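Local coordinates for putative peptidase (Parabacteroides merdae, PDB 4L8K), which is a putative family S41 peptidase that probably hydrolyses peptide bonds in proteins or peptides, at residues A[81-86]-A[217-222]; A[155-160]-A[223-228]. All coordinates share one frame; numbering follows the deposited sequence.

Contact 1: A[81-86]-A[217-222]; sequences WAWYED and TNRHSY
R219 grips a single backbone oxygen, W83 O, with two nitrogens: NE at 2.7 Å and NH2 at 2.9 Å. The oxygen lies in the guanidinium plane, whereas both donors reach it from one face of the carbonyl plane. The NE bond is the straighter, with an N-H...O angle of 149°. The guanidinium also lies over the W83 indole as a stacked cation-pi pair, planes 27° apart, with R219 CZ 3.9 Å from the centroid of the five-membered ring. A bend at chi2 (57°) brings CD beside the W83 carbonyl, from where the guanidinium reaches both oxygen and ring. The two donors W83 NE1 and R219 NH2 do not bond each other; NE1 bonds to G246 O, and R219 NH1 to T245 O.

R219 belongs to a type I turn, N218 to S221, in the connection from strand 213-217 of the mixed sheet to helix 224-232, within the S41 peptidase region; its partner is the short helix 82-85.

Beside the arginine, Y84 turns its ring edge to the turn, CD1 lying 3.4 Å from R219 O. Farther along that ring, Y84 CE1 meets Y222 CD2 at 3.6 Å, and Y84 OH stands over the centre of the Y222 ring. H220 completes the aromatic cluster, its NE2 3.8 Å from Y84 CB. On the side of the Y84 ring opposite H220, W83 CD1 sits over its centre, and Y84 OH is hydrogen-bonded to a methylpentanediol, probably from the crystallisation liquor. Within the turn, S221 OG accepts from N218 N and bonds to V154 O.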
loop_
_atom_site.group_PDB
_atom_site.type_symbol
_atom_site.label_atom_id
_atom_site.label_comp_id
_atom_site.label_asym_id
_atom_site.label_seq_id
_atom_site.Cartn_x
_atom_site.Cartn_y
_atom_site.Cartn_z
ATOM N N TRP A 81 0.398 -14.731 -4.107
ATOM C CA TRP A 81 0.812 -14.052 -2.895
ATOM C C TRP A 81 2.284 -14.094 -2.648
ATOM O O TRP A 81 2.728 -13.406 -1.725
ATOM C CB TRP A 81 -0.024 -14.454 -1.679
ATOM C CG TRP A 81 -1.366 -13.772 -1.722
ATOM C CD1 TRP A 81 -1.738 -12.736 -2.535
ATOM C CD2 TRP A 81 -2.521 -14.104 -0.942
ATOM N NE1 TRP A 81 -3.049 -12.397 -2.304
ATOM C CE2 TRP A 81 -3.557 -13.221 -1.331
ATOM C CE3 TRP A 81 -2.796 -15.091 0.023
ATOM C CZ2 TRP A 81 -4.839 -13.277 -0.762
ATOM C CZ3 TRP A 81 -4.061 -15.142 0.588
ATOM C CH2 TRP A 81 -5.069 -14.262 0.184
ATOM N N ALA A 82 3.061 -14.704 -3.589
ATOM C CA ALA A 82 4.529 -14.633 -3.654
ATOM C C ALA A 82 4.929 -13.148 -3.785
ATOM O O ALA A 82 5.973 -12.756 -3.310
ATOM C CB ALA A 82 5.049 -15.434 -4.842
ATOM N N TRP A 83 4.034 -12.299 -4.322
ATOM C CA TRP A 83 4.225 -10.855 -4.425
ATOM C C TRP A 83 4.509 -10.261 -3.020
ATOM O O TRP A 83 5.342 -9.352 -2.896
ATOM C CB TRP A 83 2.970 -10.224 -5.051
ATOM C CG TRP A 83 2.874 -8.716 -5.067
ATOM C CD1 TRP A 83 2.470 -7.911 -4.038
ATOM C CD2 TRP A 83 2.919 -7.876 -6.237
ATOM N NE1 TRP A 83 2.365 -6.604 -4.470
ATOM C CE2 TRP A 83 2.669 -6.550 -5.811
ATOM C CE3 TRP A 83 3.187 -8.111 -7.606
ATOM C CZ2 TRP A 83 2.645 -5.465 -6.710
ATOM C CZ3 TRP A 83 3.233 -7.029 -8.478
ATOM C CH2 TRP A 83 2.940 -5.727 -8.036
ATOM N N TYR A 84 3.813 -10.784 -1.976
ATOM C CA TYR A 84 3.972 -10.313 -0.597
ATOM C C TYR A 84 4.944 -11.166 0.200
ATOM O O TYR A 84 5.786 -10.625 0.898
ATOM C CB TYR A 84 2.624 -10.292 0.126
ATOM C CG TYR A 84 1.617 -9.389 -0.536
ATOM C CD1 TYR A 84 1.658 -8.006 -0.345
ATOM C CD2 TYR A 84 0.601 -9.913 -1.340
ATOM C CE1 TYR A 84 0.727 -7.167 -0.951
ATOM C CE2 TYR A 84 -0.344 -9.078 -1.946
ATOM C CZ TYR A 84 -0.256 -7.703 -1.770
ATOM O OH TYR A 84 -1.161 -6.862 -2.366
ATOM N N GLU A 85 4.818 -12.494 0.079
ATOM C CA GLU A 85 5.540 -13.520 0.821
ATOM C C GLU A 85 6.995 -13.630 0.437
ATOM O O GLU A 85 7.756 -14.205 1.219
ATOM C CB GLU A 85 4.855 -14.889 0.656
ATOM C CG GLU A 85 3.428 -14.952 1.182
ATOM C CD GLU A 85 2.564 -16.143 0.771
ATOM O OE1 GLU A 85 3.009 -16.986 -0.047
ATOM O OE2 GLU A 85 1.410 -16.208 1.255
ATOM N N ASP A 86 7.412 -13.100 -0.734
ATOM C CA ASP A 86 8.834 -13.146 -1.125
ATOM C C ASP A 86 9.649 -12.110 -0.339
ATOM O O ASP A 86 10.876 -12.113 -0.416
ATOM C CB ASP A 86 9.013 -12.911 -2.631
ATOM C CG ASP A 86 8.665 -14.122 -3.506
ATOM O OD1 ASP A 86 8.343 -15.207 -2.944
ATOM O OD2 ASP A 86 8.663 -13.974 -4.737
ATOM N N THR A 217 7.265 1.510 6.649
ATOM C CA THR A 217 6.559 0.703 5.657
ATOM C C THR A 217 7.121 -0.724 5.558
ATOM O O THR A 217 8.276 -0.974 5.909
ATOM C CB THR A 217 6.615 1.373 4.244
ATOM O OG1 THR A 217 7.956 1.440 3.789
ATOM C CG2 THR A 217 6.013 2.756 4.211
ATOM N N ASN A 218 6.298 -1.643 5.065
ATOM C CA ASN A 218 6.695 -3.012 4.767
ATOM C C ASN A 218 5.878 -3.480 3.563
ATOM O O ASN A 218 5.043 -2.723 3.084
ATOM C CB ASN A 218 6.598 -3.968 5.987
ATOM C CG ASN A 218 5.224 -4.259 6.515
ATOM O OD1 ASN A 218 4.211 -3.744 6.037
ATOM N ND2 ASN A 218 5.170 -5.081 7.541
ATOM N N ARG A 219 6.147 -4.681 3.038
ATOM C CA ARG A 219 5.432 -5.239 1.894
ATOM C C ARG A 219 3.925 -5.343 2.161
ATOM O O ARG A 219 3.126 -5.351 1.226
ATOM C CB ARG A 219 6.009 -6.630 1.517
ATOM C CG ARG A 219 5.649 -7.092 0.107
ATOM C CD ARG A 219 6.075 -6.124 -0.985
ATOM N NE ARG A 219 5.778 -6.763 -2.252
ATOM C CZ ARG A 219 5.935 -6.233 -3.455
ATOM N NH1 ARG A 219 6.238 -4.946 -3.590
ATOM N NH2 ARG A 219 5.712 -6.962 -4.534
ATOM N N HIS A 220 3.539 -5.393 3.428
ATOM C CA HIS A 220 2.143 -5.465 3.783
ATOM C C HIS A 220 1.517 -4.068 3.946
ATOM O O HIS A 220 0.386 -3.989 4.408
ATOM C CB HIS A 220 1.942 -6.360 4.989
ATOM C CG HIS A 220 2.053 -7.802 4.620
ATOM N ND1 HIS A 220 3.188 -8.526 4.894
ATOM C CD2 HIS A 220 1.180 -8.607 3.969
ATOM C CE1 HIS A 220 2.967 -9.756 4.439
ATOM N NE2 HIS A 220 1.788 -9.844 3.846
ATOM N N SER A 221 2.205 -2.983 3.473
ATOM C CA SER A 221 1.695 -1.613 3.347
ATOM C C SER A 221 1.262 -1.478 1.884
ATOM O O SER A 221 2.117 -1.501 0.998
ATOM C CB SER A 221 2.755 -0.562 3.714
ATOM O OG SER A 221 3.241 -0.678 5.040
ATOM N N TYR A 222 -0.035 -1.464 1.595
ATOM C CA TYR A 222 -0.451 -1.427 0.199
ATOM C C TYR A 222 -1.821 -0.794 0.022
ATOM O O TYR A 222 -2.475 -0.458 1.009
ATOM C CB TYR A 222 -0.424 -2.848 -0.434
ATOM C CG TYR A 222 -1.229 -3.880 0.315
ATOM C CD1 TYR A 222 -2.599 -4.021 0.095
ATOM C CD2 TYR A 222 -0.625 -4.724 1.244
ATOM C CE1 TYR A 222 -3.344 -4.989 0.765
ATOM C CE2 TYR A 222 -1.362 -5.707 1.913
ATOM C CZ TYR A 222 -2.718 -5.847 1.650
ATOM O OH TYR A 222 -3.487 -6.780 2.300
#

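Contact 2: A[155-160]-A[223-228]; sequences RDNGGG and SATNDF. With PO4 (phosphate ion), chain E.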
loop_
_atom_site.group_PDB
_atom_site.type_symbol
_atom_site.label_atom_id
_atom_site.label_comp_id
_atom_site.label_asym_id
_atom_site.label_seq_id
_atom_site.Cartn_x
_atom_site.Cartn_y
_atom_site.Cartn_z
ATOM N N ARG A 155 3.077 -0.068 8.750
ATOM C CA ARG A 155 3.426 -1.438 8.393
ATOM C C ARG A 155 2.212 -2.323 8.642
ATOM O O ARG A 155 1.482 -2.080 9.608
ATOM C CB ARG A 155 4.615 -1.945 9.224
ATOM C CG ARG A 155 5.940 -1.285 8.867
ATOM C CD ARG A 155 7.072 -1.766 9.774
ATOM N NE ARG A 155 6.866 -1.329 11.159
ATOM C CZ ARG A 155 7.540 -1.780 12.211
ATOM N NH1 ARG A 155 8.457 -2.735 12.065
ATOM N NH2 ARG A 155 7.292 -1.297 13.422
ATOM N N ASP A 156 1.969 -3.313 7.770
ATOM C CA ASP A 156 0.832 -4.225 7.861
ATOM C C ASP A 156 -0.519 -3.502 7.676
ATOM O O ASP A 156 -1.538 -4.003 8.121
ATOM C CB ASP A 156 0.855 -5.032 9.167
ATOM C CG ASP A 156 1.698 -6.287 9.077
ATOM O OD1 ASP A 156 2.644 -6.316 8.252
ATOM O OD2 ASP A 156 1.418 -7.235 9.827
ATOM N N ASN A 157 -0.523 -2.350 6.997
ATOM C CA ASN A 157 -1.753 -1.624 6.736
ATOM C C ASN A 157 -2.115 -1.844 5.265
ATOM O O ASN A 157 -1.508 -1.259 4.375
ATOM C CB ASN A 157 -1.607 -0.133 7.107
ATOM C CG ASN A 157 -2.871 0.700 6.966
ATOM O OD1 ASN A 157 -3.767 0.402 6.158
ATOM N ND2 ASN A 157 -2.942 1.809 7.719
ATOM N N GLY A 158 -3.083 -2.734 5.044
ATOM C CA GLY A 158 -3.585 -3.118 3.730
ATOM C C GLY A 158 -4.477 -2.097 3.041
ATOM O O GLY A 158 -5.057 -2.389 2.001
ATOM N N GLY A 159 -4.565 -0.890 3.594
ATOM C CA GLY A 159 -5.359 0.185 3.012
ATOM C C GLY A 159 -6.708 0.371 3.662
ATOM O O GLY A 159 -6.898 0.041 4.830
ATOM N N GLY A 160 -7.634 0.926 2.895
ATOM C CA GLY A 160 -8.978 1.241 3.349
ATOM C C GLY A 160 -9.489 2.498 2.684
ATOM O O GLY A 160 -9.424 2.625 1.450
ATOM N N SER A 223 -2.239 -0.642 -1.267
ATOM C CA SER A 223 -3.482 -0.044 -1.733
ATOM C C SER A 223 -3.556 1.425 -1.267
ATOM O O SER A 223 -2.630 2.148 -1.621
ATOM C CB SER A 223 -4.685 -0.880 -1.327
ATOM O OG SER A 223 -4.569 -2.129 -1.995
ATOM N N ALA A 224 -4.577 1.877 -0.493
ATOM C CA ALA A 224 -4.645 3.296 -0.056
ATOM C C ALA A 224 -3.359 3.708 0.728
ATOM O O ALA A 224 -2.940 4.855 0.648
ATOM C CB ALA A 224 -5.892 3.551 0.791
ATOM N N THR A 225 -2.724 2.757 1.434
ATOM C CA THR A 225 -1.487 2.991 2.184
ATOM C C THR A 225 -0.350 3.325 1.222
ATOM O O THR A 225 0.499 4.155 1.559
ATOM C CB THR A 225 -1.158 1.785 3.044
ATOM O OG1 THR A 225 -2.342 1.433 3.751
ATOM C CG2 THR A 225 -0.007 2.042 4.025
ATOM N N ASN A 226 -0.344 2.694 0.029
ATOM C CA ASN A 226 0.667 2.960 -0.994
ATOM C C ASN A 226 0.526 4.391 -1.473
ATOM O O ASN A 226 1.525 5.073 -1.613
ATOM C CB ASN A 226 0.556 1.968 -2.175
ATOM C CG ASN A 226 1.744 1.999 -3.095
ATOM O OD1 ASN A 226 2.891 1.933 -2.658
ATOM N ND2 ASN A 226 1.506 2.099 -4.392
ATOM N N ASP A 227 -0.723 4.869 -1.677
ATOM C CA ASP A 227 -0.990 6.249 -2.117
ATOM C C ASP A 227 -0.625 7.253 -1.028
ATOM O O ASP A 227 -0.152 8.336 -1.350
ATOM C CB ASP A 227 -2.461 6.420 -2.525
ATOM C CG ASP A 227 -2.955 5.464 -3.588
ATOM O OD1 ASP A 227 -2.107 4.912 -4.349
ATOM O OD2 ASP A 227 -4.177 5.292 -3.692
ATOM N N PHE A 228 -0.878 6.907 0.247
ATOM C CA PHE A 228 -0.529 7.713 1.422
ATOM C C PHE A 228 1.019 7.884 1.478
ATOM O O PHE A 228 1.517 9.002 1.640
ATOM C CB PHE A 228 -1.046 7.028 2.734
ATOM C CG PHE A 228 -0.571 7.691 4.006
ATOM C CD1 PHE A 228 -1.143 8.885 4.444
ATOM C CD2 PHE A 228 0.446 7.124 4.771
ATOM C CE1 PHE A 228 -0.708 9.503 5.627
ATOM C CE2 PHE A 228 0.892 7.752 5.939
ATOM C CZ PHE A 228 0.304 8.932 6.366
HETATM P P PO4 E . -5.923 -2.331 -5.457
HETATM O O1 PO4 E . -6.052 -1.874 -6.899
HETATM O O2 PO4 E . -4.798 -1.498 -4.764
HETATM O O3 PO4 E . -7.279 -2.116 -4.736
HETATM O O4 PO4 E . -5.521 -3.824 -5.435
HETATM O O HOH W 1 -7.232 0.681 0.076
#
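T225 sends its hydroxyl across to N157, where OG1 donates to the backbone oxygen N157 O at 2.9 Å. The two side chains cross obliquely. The donor stands well above the carbonyl plane, 62° out of it, and the T225 methyl lies alongside, with CG2 3.6 Å from N157 O. T225 OG1 is anti to the carbonyl carbon of its own residue (chi1 -49°), which turns it toward the loop 155-160.

The amide of N157 passes the same hydroxyl: OD1 lies 3.0 Å from T225 OG1. This amide is held at both ends. OD1 accepts from G159 N at 3.0 Å in an Asx turn, in the plane of the side-chain carbonyl and with an N-H...O angle of 151°, and at the other branch ND2 bonds to Y125 O.

Past the Asx turn the loop runs close over the start of helix 224-232. G159 CA comes within 4.0 Å of A224 N, so close that a beta carbon on G159 would clash with that nitrogen; at the backbone angles of G159 it would also press against G158 O. A224 CB then packs against G160 O, and a water accepts from both G160 N and A224 N, tying the loop to the first turn of the helix.

S223, at the N-cap position, makes no capping bond; its OG donates to a phosphate oxygen, O2, at 2.8 Å. H68, R264, S266 and the backbone nitrogens of S249 and G250 also hold this ion, which probably came from the crystallisation liquor. A serine at the head of a helix, beside a glycine-rich loop and an anion-binding pocket, is consistent with the active-site region of an S41 peptidase of the ClpP/crotonase clan.

Overall arrangement
The centres of contacts 1 and 2 lie about 11 Å apart, and segments 217-222 and 223-228 are consecutive, carrying the chain from strand 213-217 into helix 224-232. Their partners come earlier, 81-86 first and then 155-160, so the pairings alternate along the sequence. Segment 155-160 follows strand 149-153, the parallel neighbour of strand 213-217 in the mixed sheet, so contact 2 sets this loop against the start of helix 224-232, while contact 1 brings in a helix from the N-terminal part. The contacts also touch: N218 OD1 lies 2.9 Å from D156 N, and Y222 N 3.2 Å from N157 O, both probable hydrogen bonds. Both border the region of the bound phosphate and methylpentanediol, probably near the active site.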